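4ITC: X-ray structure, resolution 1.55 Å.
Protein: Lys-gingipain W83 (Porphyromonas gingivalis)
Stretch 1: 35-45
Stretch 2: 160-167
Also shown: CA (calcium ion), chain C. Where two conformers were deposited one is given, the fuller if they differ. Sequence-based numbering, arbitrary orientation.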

# COMPACT_ATOMS: atom_id res chain seq x y z
N GLY A 35 3.42 12.30 12.68
CA GLY A 35 3.06 12.77 11.35
C GLY A 35 2.14 11.83 10.61
O GLY A 35 1.19 12.25 10.00
N ILE A 36 2.52 10.57 10.62
CA ILE A 36 1.86 9.57 9.80
C ILE A 36 1.73 8.30 10.60
O ILE A 36 2.50 7.34 10.42
CB ILE A 36 2.64 9.31 8.48
CG1 ILE A 36 3.07 10.62 7.79
CG2 ILE A 36 1.82 8.41 7.53
CD1 ILE A 36 3.94 10.42 6.60
N ALA A 37 0.75 8.31 11.53
CA ALA A 37 0.51 7.20 12.42
C ALA A 37 -0.03 6.00 11.65
O ALA A 37 -0.82 6.17 10.74
CB ALA A 37 -0.52 7.60 13.48
N GLY A 38 0.35 4.83 12.09
CA GLY A 38 -0.22 3.60 11.56
C GLY A 38 -1.58 3.23 12.10
O GLY A 38 -2.26 3.98 12.86
N TYR A 39 -2.07 2.09 11.65
CA TYR A 39 -3.34 1.57 12.14
C TYR A 39 -3.09 0.93 13.50
O TYR A 39 -2.35 -0.02 13.62
CB TYR A 39 -3.94 0.57 11.16
CG TYR A 39 -5.16 -0.05 11.77
CD1 TYR A 39 -6.31 0.70 11.95
CD2 TYR A 39 -5.12 -1.32 12.26
CE1 TYR A 39 -7.40 0.17 12.62
CE2 TYR A 39 -6.22 -1.87 12.90
CZ TYR A 39 -7.35 -1.10 13.06
OH TYR A 39 -8.43 -1.66 13.70
N ASN A 40 -3.72 1.49 14.52
CA ASN A 40 -3.59 0.99 15.89
C ASN A 40 -2.15 0.71 16.26
O ASN A 40 -1.84 -0.28 16.92
CB ASN A 40 -4.50 -0.25 16.07
CG ASN A 40 -4.60 -0.73 17.52
OD1 ASN A 40 -4.79 -1.94 17.80
ND2 ASN A 40 -4.47 0.19 18.45
N SER A 41 -1.26 1.58 15.80
CA SER A 41 0.17 1.40 15.89
C SER A 41 0.89 2.65 15.43
O SER A 41 0.31 3.48 14.79
CB SER A 41 0.62 0.18 15.10
OG SER A 41 0.44 0.37 13.70
N ASN A 42 2.20 2.69 15.69
CA ASN A 42 3.07 3.85 15.52
C ASN A 42 3.63 4.07 14.09
O ASN A 42 3.98 5.18 13.69
CB ASN A 42 4.26 3.64 16.46
CG ASN A 42 5.06 4.91 16.72
OD1 ASN A 42 4.53 5.87 17.27
ND2 ASN A 42 6.35 4.89 16.37
N GLY A 43 3.77 2.97 13.38
CA GLY A 43 4.44 2.95 12.08
C GLY A 43 3.60 2.36 10.96
O GLY A 43 2.73 1.53 11.18
N CYS A 44 3.83 2.88 9.77
CA CYS A 44 3.18 2.37 8.55
C CYS A 44 4.04 2.70 7.36
O CYS A 44 5.19 3.10 7.54
CB CYS A 44 1.80 2.95 8.39
SG CYS A 44 1.71 4.72 8.07
N VAL A 45 3.52 2.49 6.14
CA VAL A 45 4.18 2.97 4.95
C VAL A 45 3.21 3.85 4.17
O VAL A 45 2.01 3.75 4.32
CB VAL A 45 4.68 1.82 4.04
CG1 VAL A 45 5.76 1.04 4.78
CG2 VAL A 45 3.56 0.92 3.61
N PHE A 160 -2.90 13.38 -1.92
CA PHE A 160 -1.86 13.58 -0.88
C PHE A 160 -1.06 12.29 -0.73
O PHE A 160 -0.14 12.07 -1.49
CB PHE A 160 -2.41 14.17 0.42
CG PHE A 160 -1.35 14.68 1.35
CD1 PHE A 160 -0.40 15.58 0.90
CD2 PHE A 160 -1.30 14.27 2.66
CE1 PHE A 160 0.58 16.09 1.77
CE2 PHE A 160 -0.31 14.78 3.54
CZ PHE A 160 0.62 15.67 3.08
N TYR A 161 -1.36 11.50 0.28
CA TYR A 161 -0.73 10.18 0.46
C TYR A 161 -1.76 9.09 0.56
O TYR A 161 -2.85 9.29 1.08
CB TYR A 161 0.13 10.03 1.71
CG TYR A 161 1.03 11.14 2.16
CD1 TYR A 161 1.57 12.08 1.25
CD2 TYR A 161 1.40 11.21 3.49
CE1 TYR A 161 2.40 13.08 1.71
CE2 TYR A 161 2.25 12.20 3.96
CZ TYR A 161 2.74 13.13 3.06
OH TYR A 161 3.63 14.14 3.43
N ILE A 162 -1.36 7.90 0.10
CA ILE A 162 -1.97 6.66 0.51
C ILE A 162 -1.08 6.02 1.58
O ILE A 162 0.14 5.94 1.42
CB ILE A 162 -2.22 5.69 -0.69
CG1 ILE A 162 -2.96 4.43 -0.22
CG2 ILE A 162 -0.97 5.37 -1.48
CD1 ILE A 162 -3.42 3.58 -1.39
N ASP A 163 -1.71 5.55 2.64
CA ASP A 163 -1.02 4.88 3.72
C ASP A 163 -1.47 3.40 3.75
O ASP A 163 -2.64 3.11 3.56
CB ASP A 163 -1.39 5.48 5.06
CG ASP A 163 -1.14 6.97 5.22
OD1 ASP A 163 -0.47 7.66 4.41
OD2 ASP A 163 -1.67 7.48 6.28
N LEU A 164 -0.55 2.53 4.12
CA LEU A 164 -0.73 1.09 4.11
C LEU A 164 -0.10 0.54 5.39
O LEU A 164 0.99 0.97 5.79
CB LEU A 164 -0.05 0.47 2.87
CG LEU A 164 0.12 -1.04 2.83
CD1 LEU A 164 -1.23 -1.65 2.51
CD2 LEU A 164 1.11 -1.46 1.74
N ASP A 165 -0.80 -0.41 6.04
CA ASP A 165 -0.29 -0.97 7.31
C ASP A 165 -0.77 -2.38 7.54
O ASP A 165 -1.75 -2.85 6.93
CB ASP A 165 -0.67 -0.07 8.49
CG ASP A 165 0.25 -0.20 9.69
OD1 ASP A 165 1.32 -0.84 9.60
OD2 ASP A 165 -0.08 0.39 10.75
N GLU A 166 -0.02 -3.07 8.42
CA GLU A 166 -0.46 -4.32 9.07
C GLU A 166 -0.83 -5.37 8.02
O GLU A 166 -1.97 -5.81 7.93
CB GLU A 166 -1.60 -4.01 10.01
CG GLU A 166 -1.20 -3.03 11.13
CD GLU A 166 -0.03 -3.47 11.98
OE1 GLU A 166 0.72 -2.54 12.38
OE2 GLU A 166 0.16 -4.71 12.21
N VAL A 167 0.17 -5.75 7.26
CA VAL A 167 0.01 -6.74 6.19
C VAL A 167 0.18 -8.11 6.77
O VAL A 167 1.16 -8.40 7.40
CB VAL A 167 1.07 -6.55 5.11
CG1 VAL A 167 1.02 -7.69 4.08
CG2 VAL A 167 0.87 -5.19 4.44
CA CA C . 1.90 -0.50 11.94

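A loop leading into a short strand meets a longer strand far away in sequence, and the two are joined by one antiparallel pair and, next to it, a shared calcium ion. Val45 and Leu164 form the hydrogen-bonded pair: Val45 N gives to Leu164 O at 3.0 Å, almost linearly, and Leu164 N returns the bond to Val45 O at 2.8 Å. Val45 O also receives a CA-H...O contact, 3.3 Å from Asp163 CA. The two side chains lie on the same face of the sheet and pack, Val45 CG2 to Leu164 CB at 3.7 Å.

Beside this pair, a metal does much of the joining. Asp165 grips the calcium with both carboxylate oxygens, OD1 at 2.4 Å and OD2 at 2.5 Å, while Glu166 OE1, Ser41 OG and Gly43 O add ligands from both stretches; two more come from elsewhere in the structure. The ion's charge lets these oxygens crowd: Ser41 OG sits 3.0 Å from Asp165 OD2 without a hydrogen bond, its donor going instead to Tyr39 O at 2.8 Å. Asp165 OD2 does double duty, also accepting from Tyr39 N at 2.8 Å, and Gly38 leaves room beside it, since a CB there would clash with this oxygen.

Away from the ion, Ile36 CD1 makes an apolar contact with Tyr161 CE2 at 3.6 Å. Asp163 OD1 is the exception, buried without a modelled partner.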